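Local coordinates for Amy13K (Eubacterium rectale DSM 17629, PDB 6B3P), which binds maltoheptaose, and probably starch, through family 26 carbohydrate-binding modules belonging to a surface-anchored alpha-amylase of a gut bacterium, at residues I5-K8 with S9-D13; Y107-S110 with G111-S114; A125-G129 with A130-K134. All coordinates share one frame; numbering follows the deposited sequence.

Contact 1: residues I5-K8 with S9-D13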
# COMPACT_ATOMS: atom_id res chain seq x y z
N ILE A 5 -7.08 5.72 3.89
CA ILE A 5 -8.15 6.68 3.67
C ILE A 5 -8.02 7.29 2.29
O ILE A 5 -6.98 7.85 1.95
CB ILE A 5 -8.15 7.79 4.73
CG1 ILE A 5 -8.35 7.20 6.13
CG2 ILE A 5 -9.25 8.81 4.43
CD1 ILE A 5 -8.15 8.19 7.26
N ASN A 6 -9.09 7.18 1.50
CA ASN A 6 -9.17 7.83 0.21
C ASN A 6 -10.19 8.95 0.28
O ASN A 6 -11.29 8.77 0.80
CB ASN A 6 -9.56 6.83 -0.88
CG ASN A 6 -8.77 5.54 -0.80
OD1 ASN A 6 -7.62 5.47 -1.24
ND2 ASN A 6 -9.38 4.50 -0.24
N TYR A 7 -9.82 10.12 -0.24
CA TYR A 7 -10.65 11.31 -0.16
C TYR A 7 -10.76 11.97 -1.54
O TYR A 7 -9.75 12.33 -2.15
CB TYR A 7 -10.06 12.29 0.87
CG TYR A 7 -10.69 13.66 0.91
CD1 TYR A 7 -12.06 13.83 0.82
CD2 TYR A 7 -9.89 14.79 1.06
CE1 TYR A 7 -12.63 15.09 0.87
CE2 TYR A 7 -10.45 16.05 1.11
CZ TYR A 7 -11.82 16.20 1.02
OH TYR A 7 -12.36 17.46 1.06
N LYS A 8 -11.99 12.08 -2.03
CA LYS A 8 -12.26 12.81 -3.26
C LYS A 8 -12.32 14.28 -2.89
O LYS A 8 -13.35 14.77 -2.43
CB LYS A 8 -13.56 12.33 -3.90
CG LYS A 8 -13.79 12.82 -5.32
CD LYS A 8 -15.16 12.38 -5.81
CE LYS A 8 -15.28 12.44 -7.32
NZ LYS A 8 -16.49 11.71 -7.76
N SER A 9 -11.21 14.98 -3.09
CA SER A 9 -11.03 16.30 -2.50
C SER A 9 -12.07 17.31 -2.94
O SER A 9 -12.41 17.41 -4.12
CB SER A 9 -9.64 16.86 -2.81
OG SER A 9 -9.49 18.13 -2.21
N THR A 10 -12.58 18.04 -1.96
CA THR A 10 -13.42 19.21 -2.17
C THR A 10 -12.71 20.44 -1.62
O THR A 10 -13.31 21.50 -1.46
CB THR A 10 -14.79 19.05 -1.49
OG1 THR A 10 -14.59 18.74 -0.11
CG2 THR A 10 -15.59 17.94 -2.15
N LEU A 11 -11.41 20.29 -1.32
CA LEU A 11 -10.63 21.34 -0.68
C LEU A 11 -9.35 21.69 -1.45
O LEU A 11 -8.46 22.35 -0.92
CB LEU A 11 -10.26 20.93 0.75
CG LEU A 11 -11.39 20.86 1.78
CD1 LEU A 11 -10.88 20.25 3.08
CD2 LEU A 11 -11.98 22.24 2.03
N GLY A 12 -9.26 21.24 -2.70
CA GLY A 12 -8.10 21.52 -3.54
C GLY A 12 -7.16 20.34 -3.62
O GLY A 12 -7.50 19.24 -3.17
N ASP A 13 -5.98 20.55 -4.20
CA ASP A 13 -5.05 19.45 -4.46
C ASP A 13 -4.01 19.24 -3.35
O ASP A 13 -3.15 18.36 -3.45
CB ASP A 13 -4.34 19.66 -5.80
CG ASP A 13 -3.47 20.92 -5.82
OD1 ASP A 13 -3.20 21.50 -4.75
OD2 ASP A 13 -3.04 21.31 -6.92
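The ring of Tyr7 has Ser9 CA over one face, a CH-pi contact 3.7 Å from the ring centroid to Ser9 CA and shifted toward the rim, while the backbone N of Thr10 comes in obliquely near CZ. This is where strand 2-8 of the first starch-binding module runs out into an ST turn, whose serine is Ser9. At the hydroxyl end of the ring, Tyr7 OH and Thr10 OG1 share a hydrogen bond of 2.8 Å in which either could be the donor; the two side chains cross at about a right angle. With CG anti to the backbone N (chi1 171°), the tyrosine reaches forward past Lys8, and its ring lies against the backbone two residues on. One end of the ring is thus fixed by a polar bond and one face by the chain itself. Beyond it, Ser9 OG accepts a fairly straight bond from Leu11 N, 3.0 Å long with an angle of 158° at the hydrogen; its approach to Gly12 O is modelled so short that the detail is doubtful. Met35 and Leu61, from strands 33-37 and 57-62, pack against Tyr7 and place its ring in the interior of the module, while Ser9 touches Tyr45 of the adjacent strand 44-50. Glycan is not involved here: the nearest glucose lies about 11 Å from the Leu11 side chain. That leucine sets its CG 3.6 Å from Tyr7 OH, with CD1 at 3.7 Å from the same oxygen.

Contact 2: residues Y107-S110 with G111-S114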
# COMPACT_ATOMS: atom_id res chain seq x y z
N TYR A 107 11.48 -5.05 -4.57
CA TYR A 107 12.54 -5.96 -4.14
C TYR A 107 13.92 -5.36 -4.36
O TYR A 107 14.24 -4.87 -5.45
CB TYR A 107 12.45 -7.29 -4.88
CG TYR A 107 13.52 -8.26 -4.45
CD1 TYR A 107 13.55 -8.76 -3.15
CD2 TYR A 107 14.51 -8.67 -5.33
CE1 TYR A 107 14.53 -9.64 -2.74
CE2 TYR A 107 15.50 -9.56 -4.92
CZ TYR A 107 15.50 -10.03 -3.63
OH TYR A 107 16.48 -10.91 -3.23
N LEU A 108 14.75 -5.43 -3.32
CA LEU A 108 16.12 -4.94 -3.38
C LEU A 108 17.06 -6.05 -3.82
O LEU A 108 17.43 -6.91 -3.03
CB LEU A 108 16.55 -4.40 -2.02
CG LEU A 108 18.00 -3.94 -1.90
CD1 LEU A 108 18.28 -2.79 -2.85
CD2 LEU A 108 18.29 -3.54 -0.47
N ALA A 109 17.46 -6.02 -5.09
CA ALA A 109 18.39 -7.00 -5.62
C ALA A 109 19.83 -6.62 -5.28
O ALA A 109 20.29 -5.53 -5.61
CB ALA A 109 18.22 -7.14 -7.12
N SER A 110 20.53 -7.54 -4.62
CA SER A 110 21.93 -7.34 -4.25
C SER A 110 22.77 -8.54 -4.64
O SER A 110 22.60 -9.64 -4.10
CB SER A 110 22.06 -7.09 -2.75
OG SER A 110 23.40 -7.26 -2.32
N GLY A 111 23.69 -8.33 -5.58
CA GLY A 111 24.63 -9.36 -5.98
C GLY A 111 23.97 -10.64 -6.46
O GLY A 111 24.37 -11.74 -6.06
N MET A 112 22.97 -10.50 -7.32
CA MET A 112 22.33 -11.64 -7.97
C MET A 112 22.02 -11.30 -9.42
O MET A 112 21.17 -11.92 -10.05
CB MET A 112 21.05 -12.04 -7.22
CG MET A 112 20.01 -10.94 -7.11
SD MET A 112 18.61 -11.42 -6.08
CE MET A 112 17.73 -12.55 -7.16
N GLY A 113 22.74 -10.30 -9.95
CA GLY A 113 22.63 -9.93 -11.35
C GLY A 113 21.65 -8.81 -11.60
O GLY A 113 21.19 -8.15 -10.67
N SER A 114 21.32 -8.59 -12.88
CA SER A 114 20.47 -7.48 -13.29
C SER A 114 19.19 -7.97 -13.96
O SER A 114 18.32 -7.18 -14.33
CB SER A 114 21.23 -6.54 -14.22
OG SER A 114 21.58 -7.20 -15.44
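Tyr107 sends its ring forward with CG anti to the backbone N (chi1 -179°), and Met112 swings its chain back to meet it: CG sits between the backbone N and the carbonyl carbon (chi1 58°), and a bend at chi3 (-75°) turns the terminal methyl aside from the line of approach. The two side chains come from opposite directions, and the sulfur is what arrives first. Met112 SD lies at the ring edge, in the plane of the ring, 5.1 Å from the centroid of the Tyr107 ring. This is an edge-on Met-aromatic contact. The touching atoms are on one flank of the phenol: Tyr107 CE2 is 3.8 Å from Met112 SD, and Tyr107 OH is 3.6 Å from the same sulfur. The hydroxyl keeps its hydrogen bond for the carbonyl O of Gly193, so its approach to sulfur is best read as packing. A second, lighter apolar touch joins Ala109 CB to Met112 CG at 4.2 Å. Between these residues the chain reverses through Ser110 and Gly111; Gly111, at a positive phi that suits glycine, probably helps to turn the chain so that Met112 faces back toward the strand. Tyr107 lies in the end of strand 101-108, its ring stacked with Phe167 of strand 163-168 and touching Val191 of strand 188-192. Asn169, just past strand 163-168, donates to the carbonyl O of Met112, whose side chain also meets Thr173, and Ala109 rests on Tyr151 of strand 150-157, so the turn lies between strands of both sheets of the second module.

Contact 3: residues A125-G129 with A130-K134. With FMT (formic acid), chain T.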
# COMPACT_ATOMS: atom_id res chain seq x y z
N ALA A 125 -8.34 -15.20 -10.34
CA ALA A 125 -8.22 -15.41 -11.78
C ALA A 125 -8.14 -14.11 -12.58
O ALA A 125 -7.65 -14.09 -13.70
CB ALA A 125 -9.38 -16.25 -12.28
N SER A 126 -8.64 -13.02 -11.99
CA SER A 126 -8.64 -11.72 -12.66
C SER A 126 -7.28 -11.05 -12.61
O SER A 126 -7.09 -9.97 -13.18
CB SER A 126 -9.69 -10.80 -12.04
OG SER A 126 -9.33 -10.41 -10.73
N ALA A 127 -6.33 -11.68 -11.92
CA ALA A 127 -5.02 -11.07 -11.66
C ALA A 127 -4.25 -10.75 -12.94
O ALA A 127 -4.25 -11.54 -13.89
CB ALA A 127 -4.19 -11.97 -10.76
N THR A 128 -3.60 -9.59 -12.95
CA THR A 128 -2.68 -9.22 -14.02
C THR A 128 -1.39 -8.71 -13.39
O THR A 128 -1.40 -8.14 -12.30
CB THR A 128 -3.26 -8.14 -14.95
OG1 THR A 128 -3.46 -6.93 -14.22
CG2 THR A 128 -4.58 -8.60 -15.55
N GLY A 129 -0.28 -8.91 -14.10
CA GLY A 129 1.03 -8.54 -13.59
C GLY A 129 2.10 -9.46 -14.16
O GLY A 129 1.78 -10.44 -14.83
N ALA A 130 3.36 -9.14 -13.88
CA ALA A 130 4.50 -9.81 -14.49
C ALA A 130 4.40 -11.34 -14.49
O ALA A 130 4.58 -11.98 -15.53
CB ALA A 130 5.78 -9.40 -13.78
N GLY A 131 4.09 -11.91 -13.34
CA GLY A 131 4.18 -13.35 -13.15
C GLY A 131 2.92 -14.17 -13.35
O GLY A 131 2.97 -15.39 -13.18
N VAL A 132 1.80 -13.53 -13.69
CA VAL A 132 0.56 -14.29 -13.79
C VAL A 132 0.62 -15.22 -15.01
O VAL A 132 1.12 -14.84 -16.07
CB VAL A 132 -0.71 -13.36 -13.87
CG1 VAL A 132 -0.68 -12.31 -12.75
CG2 VAL A 132 -0.91 -12.71 -15.25
N GLY A 133 0.15 -16.45 -14.83
CA GLY A 133 0.14 -17.43 -15.90
C GLY A 133 1.52 -17.84 -16.38
O GLY A 133 1.68 -18.27 -17.53
N LYS A 134 2.52 -17.70 -15.51
CA LYS A 134 3.89 -18.09 -15.84
C LYS A 134 4.47 -19.06 -14.82
O LYS A 134 4.44 -18.81 -13.62
CB LYS A 134 4.78 -16.86 -15.95
CG LYS A 134 4.48 -16.00 -17.17
CD LYS A 134 5.50 -14.90 -17.37
CE LYS A 134 5.15 -14.08 -18.60
NZ LYS A 134 6.06 -12.92 -18.80
C FMT T . 4.21 -5.52 -13.54
O1 FMT T . 4.78 -4.67 -12.86
O2 FMT T . 3.82 -6.58 -13.06
O HOH W 1 1.93 -12.20 -17.15
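Val132 makes the apolar part of this contact, with its two methyls laid over the chain that precedes the turn. CG1, anti to the carbonyl carbon (chi1 -49°), is 4.0 Å from Ala127 CB and reaches the backbone at Thr128 C, while CG2 lies 3.5 Å from Gly129 O. Cut back to an alanine here, the residue would lose both methyls and would probably leave the Ala127 methyl and the Thr128-Gly129 peptide without this cover, opening a gap inside the bend. The backbone bond is Val132 N to Gly129 O, 3.3 Å and nearly straight at 166°. It closes a type I beta turn from Gly129 to Val132, which runs into a type II turn from Gly131 to Lys134 with a weak closing bond. Both turns belong to the connection between strands 116-121 and 139-141 of the second starch-binding module, which later carries Trp136 of the glycan pocket. Among solvent contacts, one water lies within bonding distance of Gly129 O (2.9 Å) and of Val132 O, though it has more acceptors in reach than protons to give. A formate, probably from crystallisation, accepts from Ala130 N at its O2 (2.7 Å) and is also bonded by Val154 N of strand 150-157.

From the N terminus, contact 1 comes first, at the exit of strand 2-8, where a short loop turns the chain toward strand 16-20 of the first starch-binding module. Contact 2 follows in the second module, turning strand 101-108 toward strand 116-121. After that strand, contact 3 shapes the connection leading to strand 139-141. Each closes locally before the next opens; none nests within or crosses another. Contacts 1 and 2 lie on opposite sides of the chain's centre, their own centres about 38 Å apart. Contacts 2 and 3 flank strand 116-121 in sequence, yet their nearest atoms remain about 11 Å apart.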